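Local coordinates for 4-alpha-glucanotransferase (Corynebacterium glutamicum, PDB 5B68), which is an amylomaltase, also called disproportionating enzyme, that combines an N-terminal beta sandwich domain with a domain of the TIM-barrel clan, at residues R71-S76 and L85-H90; A97-E102 and A131-P136. All blocks are in the same frame, centred on the assembly; numbering follows the deposited sequence.

Interaction 1: residues R71-S76 and L85-H90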
ATOM      1  N   ARG A  71      -8.960  20.728  25.215  1.00 20.17           N
ATOM      2  CA  ARG A  71      -9.640  19.933  24.182  1.00 19.83           C
ATOM      3  C   ARG A  71     -10.999  19.487  24.694  1.00 19.97           C
ATOM      4  O   ARG A  71     -11.059  18.699  25.638  1.00 22.54           O
ATOM      5  CB  ARG A  71      -8.843  18.648  23.872  1.00 20.04           C
ATOM      6  CG  ARG A  71      -7.622  18.804  22.958  1.00 20.65           C
ATOM      7  CD  ARG A  71      -7.142  17.423  22.498  1.00 19.97           C
ATOM      8  NE  ARG A  71      -5.918  17.523  21.691  1.00 21.91           N
ATOM      9  CZ  ARG A  71      -5.897  17.863  20.401  1.00 20.12           C
ATOM     10  NH1 ARG A  71      -4.702  17.927  19.771  1.00 21.61           N
ATOM     11  NH2 ARG A  71      -7.009  18.144  19.767  1.00 21.67           N
ATOM     12  N   PRO A  72     -12.058  19.959  24.092  1.00 20.50           N
ATOM     13  CA  PRO A  72     -13.334  19.610  24.664  1.00 19.58           C
ATOM     14  C   PRO A  72     -13.620  18.118  24.563  1.00 21.22           C
ATOM     15  O   PRO A  72     -14.063  17.502  25.564  1.00 18.67           O
ATOM     16  CB  PRO A  72     -14.323  20.466  23.868  1.00 21.75           C
ATOM     17  CG  PRO A  72     -13.522  21.647  23.402  1.00 21.33           C
ATOM     18  CD  PRO A  72     -12.180  21.041  23.076  1.00 20.03           C
ATOM     19  N   LEU A  73     -13.349  17.535  23.384  1.00 18.29           N
ATOM     20  CA  LEU A  73     -13.319  16.111  23.180  1.00 17.01           C
ATOM     21  C   LEU A  73     -11.922  15.719  22.714  1.00 16.09           C
ATOM     22  O   LEU A  73     -11.170  16.579  22.237  1.00 17.65           O
ATOM     23  CB  LEU A  73     -14.314  15.673  22.122  1.00 17.52           C
ATOM     24  CG  LEU A  73     -15.796  15.679  22.601  1.00 18.01           C
ATOM     25  CD1 LEU A  73     -16.728  15.619  21.466  1.00 18.76           C
ATOM     26  CD2 LEU A  73     -16.039  14.526  23.580  1.00 19.23           C
ATOM     27  N   PRO A  74     -11.635  14.425  22.726  1.00 17.38           N
ATOM     28  CA  PRO A  74     -10.359  14.010  22.149  1.00 16.32           C
ATOM     29  C   PRO A  74     -10.370  14.283  20.645  1.00 16.54           C
ATOM     30  O   PRO A  74     -11.438  14.516  20.019  1.00 16.34           O
ATOM     31  CB  PRO A  74     -10.275  12.517  22.467  1.00 17.28           C
ATOM     32  CG  PRO A  74     -11.209  12.348  23.611  1.00 17.01           C
ATOM     33  CD  PRO A  74     -12.317  13.318  23.414  1.00 17.22           C
ATOM     34  N   PRO A  75      -9.173  14.267  20.036  1.00 19.36           N
ATOM     35  CA  PRO A  75      -9.139  14.432  18.552  1.00 18.72           C
ATOM     36  C   PRO A  75     -10.072  13.454  17.864  1.00 17.82           C
ATOM     37  O   PRO A  75     -10.811  13.853  16.970  1.00 18.61           O
ATOM     38  CB  PRO A  75      -7.671  14.066  18.203  1.00 19.58           C
ATOM     39  CG  PRO A  75      -6.922  14.308  19.456  1.00 20.35           C
ATOM     40  CD  PRO A  75      -7.821  14.035  20.629  1.00 20.95           C
ATOM     41  N   SER A  76     -10.026  12.176  18.310  1.00 16.04           N
ATOM     42  CA  SER A  76     -11.021  11.138  17.994  1.00 16.60           C
ATOM     43  C   SER A  76     -10.852  10.018  19.038  1.00 17.12           C
ATOM     44  O   SER A  76      -9.890  10.036  19.787  1.00 18.82           O
ATOM     45  CB  SER A  76     -10.900  10.634  16.582  1.00 18.36           C
ATOM     46  OG  SER A  76      -9.549  10.259  16.280  1.00 18.44           O
ATOM     47  N   LEU A  85     -14.524   1.813  26.723  1.00 22.87           N
ATOM     48  CA  LEU A  85     -13.425   2.689  26.801  1.00 21.79           C
ATOM     49  C   LEU A  85     -13.796   4.003  27.496  1.00 21.62           C
ATOM     50  O   LEU A  85     -14.872   4.530  27.246  1.00 23.65           O
ATOM     51  CB  LEU A  85     -12.911   2.943  25.383  1.00 22.33           C
ATOM     52  CG  LEU A  85     -11.757   3.945  25.254  1.00 25.29           C
ATOM     53  CD1 LEU A  85     -10.850   3.501  24.127  1.00 29.45           C
ATOM     54  CD2 LEU A  85     -12.184   5.365  24.967  1.00 28.54           C
ATOM     55  N   VAL A  86     -12.858   4.505  28.295  1.00 22.21           N
ATOM     56  CA  VAL A  86     -13.047   5.721  29.093  1.00 22.29           C
ATOM     57  C   VAL A  86     -12.279   6.844  28.407  1.00 22.31           C
ATOM     58  O   VAL A  86     -11.112   6.688  28.112  1.00 20.01           O
ATOM     59  CB  VAL A  86     -12.609   5.537  30.542  1.00 25.59           C
ATOM     60  CG1 VAL A  86     -12.710   6.836  31.323  1.00 24.64           C
ATOM     61  CG2 VAL A  86     -13.464   4.427  31.206  1.00 25.88           C
ATOM     62  N   PHE A  87     -12.914   8.006  28.218  1.00 19.91           N
ATOM     63  CA  PHE A  87     -12.256   9.178  27.571  1.00 19.28           C
ATOM     64  C   PHE A  87     -12.547  10.473  28.412  1.00 18.70           C
ATOM     65  O   PHE A  87     -13.546  10.553  29.136  1.00 22.22           O
ATOM     66  CB  PHE A  87     -12.726   9.354  26.104  1.00 17.70           C
ATOM     67  CG  PHE A  87     -14.191   9.606  25.953  1.00 18.14           C
ATOM     68  CD1 PHE A  87     -15.119   8.559  25.962  1.00 18.18           C
ATOM     69  CD2 PHE A  87     -14.669  10.886  25.881  1.00 17.04           C
ATOM     70  CE1 PHE A  87     -16.468   8.809  25.898  1.00 19.04           C
ATOM     71  CE2 PHE A  87     -16.040  11.125  25.809  1.00 17.66           C
ATOM     72  CZ  PHE A  87     -16.934  10.107  25.786  1.00 20.61           C
ATOM     73  N   PRO A  88     -11.683  11.472  28.289  1.00 19.02           N
ATOM     74  CA  PRO A  88     -11.791  12.774  28.937  1.00 19.80           C
ATOM     75  C   PRO A  88     -12.585  13.764  28.128  1.00 20.32           C
ATOM     76  O   PRO A  88     -12.563  13.752  26.912  1.00 18.68           O
ATOM     77  CB  PRO A  88     -10.329  13.222  29.111  1.00 21.20           C
ATOM     78  CG  PRO A  88      -9.688  12.623  27.895  1.00 19.03           C
ATOM     79  CD  PRO A  88     -10.373  11.324  27.631  1.00 18.60           C
ATOM     80  N   VAL A  89     -13.354  14.580  28.821  1.00 20.14           N
ATOM     81  CA  VAL A  89     -14.021  15.755  28.268  1.00 18.62           C
ATOM     82  C   VAL A  89     -13.558  16.985  29.094  1.00 19.83           C
ATOM     83  O   VAL A  89     -13.380  16.870  30.320  1.00 20.54           O
ATOM     84  CB  VAL A  89     -15.525  15.558  28.396  1.00 21.85           C
ATOM     85  CG1 VAL A  89     -16.319  16.836  28.220  1.00 25.30           C
ATOM     86  CG2 VAL A  89     -16.031  14.532  27.377  1.00 24.03           C
ATOM     87  N   HIS A  90     -13.330  18.122  28.443  1.00 20.07           N
ATOM     88  CA  HIS A  90     -12.984  19.365  29.093  1.00 20.64           C
ATOM     89  C   HIS A  90     -14.059  20.388  28.792  1.00 21.58           C
ATOM     90  O   HIS A  90     -14.424  20.608  27.624  1.00 20.90           O
ATOM     91  CB  HIS A  90     -11.637  19.859  28.630  1.00 20.13           C
ATOM     92  CG  HIS A  90     -10.540  18.889  28.912  1.00 21.33           C
ATOM     93  ND1 HIS A  90     -10.082  18.653  30.191  1.00 25.54           N
ATOM     94  CD2 HIS A  90      -9.922  17.996  28.126  1.00 18.74           C
ATOM     95  CE1 HIS A  90      -9.147  17.723  30.162  1.00 20.87           C
ATOM     96  NE2 HIS A  90      -9.053  17.284  28.927  1.00 24.15           N
TER
HETATM   97  O   HOH W   1     -10.972  15.776  25.837  1.00 18.09           O
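At the start of the N-terminal beta sandwich, Pro72, Leu73 and Pro74, in the loop between helix 54-69 and strand 76-80, lie against Phe87 to His90 of a sandwich strand. One direct hydrogen bond joins the backbones: His90 N donates its N-H to Pro72 O at 3.0 Å, with an N-H...O angle of 157°. Pro72 O also receives a CA-H...O contact from Val89 CA at 3.2 Å, while Pro72 CA makes another to His90 O. A water donates to Arg71 O at 2.9 Å and to Pro88 O at 2.8 Å, bridging the two segments. Next to these polar contacts, Leu73 lies side by side with Val89 and Phe87, pointing the same way; its CD2 branch touches Val89 CG2 at 3.8 Å and, a little farther off, Phe87 CE2. The Pro74 ring crosses the Phe87 side chain at about a right angle, its CG 4.2 Å from Phe87 CB. Leu146 and Leu148 of strand 142-150 continue the apolar layer. The Arg71 side chain leads away to salt bridges with Glu68 and Glu437. Pro72, Pro74 and Pro88 offer no backbone N-H, and the join between the segments rests on a single direct N-H...O bond, with the water bridge, the CA-H...O contacts and apolar contact making up the rest.

Interaction 2: residues A97-E102 and A131-P136; sequences ADVHIE and ASFKIP
Ala97 meets the far end of the Phe133 ring: its CB is 4.1 Å from Phe133 CZ, and its carbonyl oxygen, Ala97 O, comes obliquely to the same CZ at 3.6 Å. Two residues on, Val99 brings one methyl over a face of that ring. Val99 CG2, anti to its own carbonyl carbon, lies 4.0 Å from the centroid of the Phe133 ring and 17° off the normal, a CH-pi contact displaced toward the rim, where Phe133 CE1 is its nearest atom. This is packing across the interior of the N-terminal beta sandwich: strands 98-102 and 126-134 belong to one curled sheet but face each other here without a hydrogen bond between the segments, Val99 CA and Phe133 CA being 8.2 Å apart. The touching parts run in nearly the same direction, 21° apart. Each has its backbone partners elsewhere, Asp98 and His100 on strand 142-150 and Ala131 on strand 86-92. Leu146 and Leu148 pack beside Val99 and line the same interior. Farther along, Ile101 reaches toward Pro136 tip to tip, its CD1 3.8 Å from Pro136 CD. The same Ile101 CD1 has a looser contact with Ile135 CG2 at 4.4 Å, and Leu159 of strand 153-162 touches both isoleucines.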
ATOM      1  N   ALA A  97     -21.526  19.247  30.850  1.00 24.02           N
ATOM      2  CA  ALA A  97     -20.870  18.336  29.936  1.00 22.75           C
ATOM      3  C   ALA A  97     -21.890  17.302  29.433  1.00 22.34           C
ATOM      4  O   ALA A  97     -21.978  16.178  29.920  1.00 27.44           O
ATOM      5  CB  ALA A  97     -19.691  17.708  30.605  1.00 21.62           C
ATOM      6  N   ASP A  98     -22.749  17.725  28.515  0.50 23.06           N
ATOM      7  CA  ASP A  98     -23.738  16.804  27.949  0.50 23.72           C
ATOM      8  C   ASP A  98     -23.022  16.139  26.775  0.50 22.30           C
ATOM      9  O   ASP A  98     -22.532  16.826  25.889  0.50 21.54           O
ATOM     10  CB  ASP A  98     -25.006  17.498  27.479  0.50 24.97           C
ATOM     11  CG  ASP A  98     -25.673  18.304  28.578  0.50 27.58           C
ATOM     12  OD1 ASP A  98     -25.484  17.929  29.736  0.50 28.56           O
ATOM     13  OD2 ASP A  98     -26.348  19.320  28.266  0.50 27.89           O
ATOM     14  N   VAL A  99     -22.937  14.816  26.840  1.00 22.59           N
ATOM     15  CA  VAL A  99     -22.226  13.979  25.834  1.00 22.39           C
ATOM     16  C   VAL A  99     -23.182  12.893  25.358  1.00 22.81           C
ATOM     17  O   VAL A  99     -23.910  12.308  26.145  1.00 23.78           O
ATOM     18  CB  VAL A  99     -20.936  13.319  26.394  1.00 22.23           C
ATOM     19  CG1 VAL A  99     -20.216  12.486  25.301  1.00 22.00           C
ATOM     20  CG2 VAL A  99     -19.994  14.359  26.987  1.00 22.87           C
ATOM     21  N   HIS A 100     -23.225  12.662  24.050  1.00 22.10           N
ATOM     22  CA  HIS A 100     -23.907  11.490  23.518  1.00 21.70           C
ATOM     23  C   HIS A 100     -23.179  10.994  22.251  1.00 20.53           C
ATOM     24  O   HIS A 100     -22.249  11.648  21.789  1.00 20.64           O
ATOM     25  CB  HIS A 100     -25.385  11.778  23.240  1.00 21.72           C
ATOM     26  CG  HIS A 100     -25.618  12.628  22.050  1.00 22.09           C
ATOM     27  ND1 HIS A 100     -25.518  14.010  22.064  1.00 23.28           N
ATOM     28  CD2 HIS A 100     -25.994  12.294  20.799  1.00 23.07           C
ATOM     29  CE1 HIS A 100     -25.756  14.465  20.849  1.00 21.90           C
ATOM     30  NE2 HIS A 100     -26.048  13.448  20.069  1.00 22.59           N
ATOM     31  N   ILE A 101     -23.624   9.817  21.803  1.00 20.63           N
ATOM     32  CA  ILE A 101     -23.131   9.187  20.614  1.00 23.25           C
ATOM     33  C   ILE A 101     -24.172   9.229  19.511  1.00 23.68           C
ATOM     34  O   ILE A 101     -25.356   8.902  19.735  1.00 23.71           O
ATOM     35  CB  ILE A 101     -22.744   7.722  20.940  1.00 24.45           C
ATOM     36  CG1 ILE A 101     -21.622   7.659  21.969  1.00 22.82           C
ATOM     37  CG2 ILE A 101     -22.425   6.945  19.646  1.00 26.34           C
ATOM     38  CD1 ILE A 101     -21.466   6.274  22.550  1.00 19.70           C
ATOM     39  N   GLU A 102     -23.746   9.529  18.277  1.00 20.43           N
ATOM     40  CA  GLU A 102     -24.575   9.334  17.099  1.00 22.32           C
ATOM     41  C   GLU A 102     -23.867   8.267  16.289  1.00 23.37           C
ATOM     42  O   GLU A 102     -22.757   8.447  15.874  1.00 21.42           O
ATOM     43  CB  GLU A 102     -24.741  10.645  16.306  1.00 27.76           C
ATOM     44  CG  GLU A 102     -25.460  10.326  14.983  1.00 36.29           C
ATOM     45  CD  GLU A 102     -26.284  11.435  14.349  1.00 48.29           C
ATOM     46  OE1 GLU A 102     -26.247  11.498  13.093  1.00 47.26           O
ATOM     47  OE2 GLU A 102     -27.021  12.178  15.087  1.00 50.64           O
ATOM     48  N   ALA A 131     -13.956  15.934  32.994  1.00 19.79           N
ATOM     49  CA  ALA A 131     -14.826  14.792  33.366  1.00 20.42           C
ATOM     50  C   ALA A 131     -14.463  13.574  32.538  1.00 22.30           C
ATOM     51  O   ALA A 131     -13.754  13.694  31.553  1.00 21.43           O
ATOM     52  CB  ALA A 131     -16.260  15.190  33.155  1.00 22.09           C
ATOM     53  N   SER A 132     -14.825  12.396  33.013  1.00 22.49           N
ATOM     54  CA  SER A 132     -14.616  11.138  32.278  1.00 21.43           C
ATOM     55  C   SER A 132     -15.904  10.481  31.935  1.00 20.39           C
ATOM     56  O   SER A 132     -16.907  10.450  32.741  1.00 19.57           O
ATOM     57  CB  SER A 132     -13.697  10.155  33.017  1.00 20.94           C
ATOM     58  OG  SER A 132     -12.333  10.585  33.125  1.00 21.95           O
ATOM     59  N   PHE A 133     -15.989   9.974  30.715  1.00 19.82           N
ATOM     60  CA  PHE A 133     -17.176   9.229  30.279  1.00 19.20           C
ATOM     61  C   PHE A 133     -16.734   7.903  29.653  1.00 22.08           C
ATOM     62  O   PHE A 133     -15.598   7.757  29.190  1.00 23.60           O
ATOM     63  CB  PHE A 133     -18.045   9.999  29.297  1.00 20.79           C
ATOM     64  CG  PHE A 133     -18.639  11.248  29.878  1.00 20.69           C
ATOM     65  CD1 PHE A 133     -17.894  12.412  29.880  1.00 21.53           C
ATOM     66  CD2 PHE A 133     -19.886  11.257  30.455  1.00 22.04           C
ATOM     67  CE1 PHE A 133     -18.385  13.571  30.440  1.00 25.28           C
ATOM     68  CE2 PHE A 133     -20.410  12.424  31.003  1.00 21.95           C
ATOM     69  CZ  PHE A 133     -19.671  13.594  30.983  1.00 21.34           C
ATOM     70  N   LYS A 134     -17.652   6.956  29.677  1.00 20.59           N
ATOM     71  CA  LYS A 134     -17.432   5.589  29.290  1.00 23.57           C
ATOM     72  C   LYS A 134     -18.390   5.245  28.192  1.00 20.59           C
ATOM     73  O   LYS A 134     -19.618   5.438  28.286  1.00 23.33           O
ATOM     74  CB  LYS A 134     -17.713   4.697  30.507  1.00 25.34           C
ATOM     75  CG  LYS A 134     -17.207   3.305  30.405  1.00 31.26           C
ATOM     76  CD  LYS A 134     -17.299   2.571  31.755  1.00 34.76           C
ATOM     77  CE  LYS A 134     -18.691   2.593  32.360  1.00 38.73           C
ATOM     78  NZ  LYS A 134     -18.740   1.900  33.698  1.00 45.63           N
ATOM     79  N   ILE A 135     -17.868   4.730  27.093  1.00 22.05           N
ATOM     80  CA  ILE A 135     -18.724   4.230  26.059  1.00 22.36           C
ATOM     81  C   ILE A 135     -19.326   2.841  26.415  1.00 21.97           C
ATOM     82  O   ILE A 135     -18.685   2.092  27.138  1.00 23.53           O
ATOM     83  CB  ILE A 135     -18.052   4.180  24.664  1.00 21.42           C
ATOM     84  CG1 ILE A 135     -16.930   3.137  24.611  1.00 22.26           C
ATOM     85  CG2 ILE A 135     -17.462   5.532  24.307  1.00 22.70           C
ATOM     86  CD1 ILE A 135     -16.370   2.995  23.181  1.00 20.08           C
ATOM     87  N   PRO A 136     -20.487   2.535  25.854  1.00 25.39           N
ATOM     88  CA  PRO A 136     -21.114   1.226  25.992  1.00 28.34           C
ATOM     89  C   PRO A 136     -20.269   0.179  25.302  1.00 27.46           C
ATOM     90  O   PRO A 136     -19.599   0.494  24.353  1.00 23.37           O
ATOM     91  CB  PRO A 136     -22.428   1.371  25.236  1.00 27.73           C
ATOM     92  CG  PRO A 136     -22.627   2.811  25.012  1.00 27.29           C
ATOM     93  CD  PRO A 136     -21.283   3.446  25.033  1.00 25.37           C
TER

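Interactions 1 and 2 have centres about 9 Å apart and share the interior of one beta sandwich, strands 86-92 and 126-134, one from each contact, being antiparallel neighbours. Probable hydrogen bonds join them, Phe87 N to Phe133 O and Val89 O to Ala131 N, each 2.9 Å. Side chains meet as well: Val89 CG2, which packs on Leu73 in interaction 1, lies 3.8 Å from Phe133 CD1, the ring central to interaction 2. An apolar path thus runs from Leu73 through Val89 and Phe133 to Val99. Both contacts lie on the same side of the chain's centre; a sulfate ion, probably from the crystallisation liquor, is about 5 Å from the Pro136 side chain.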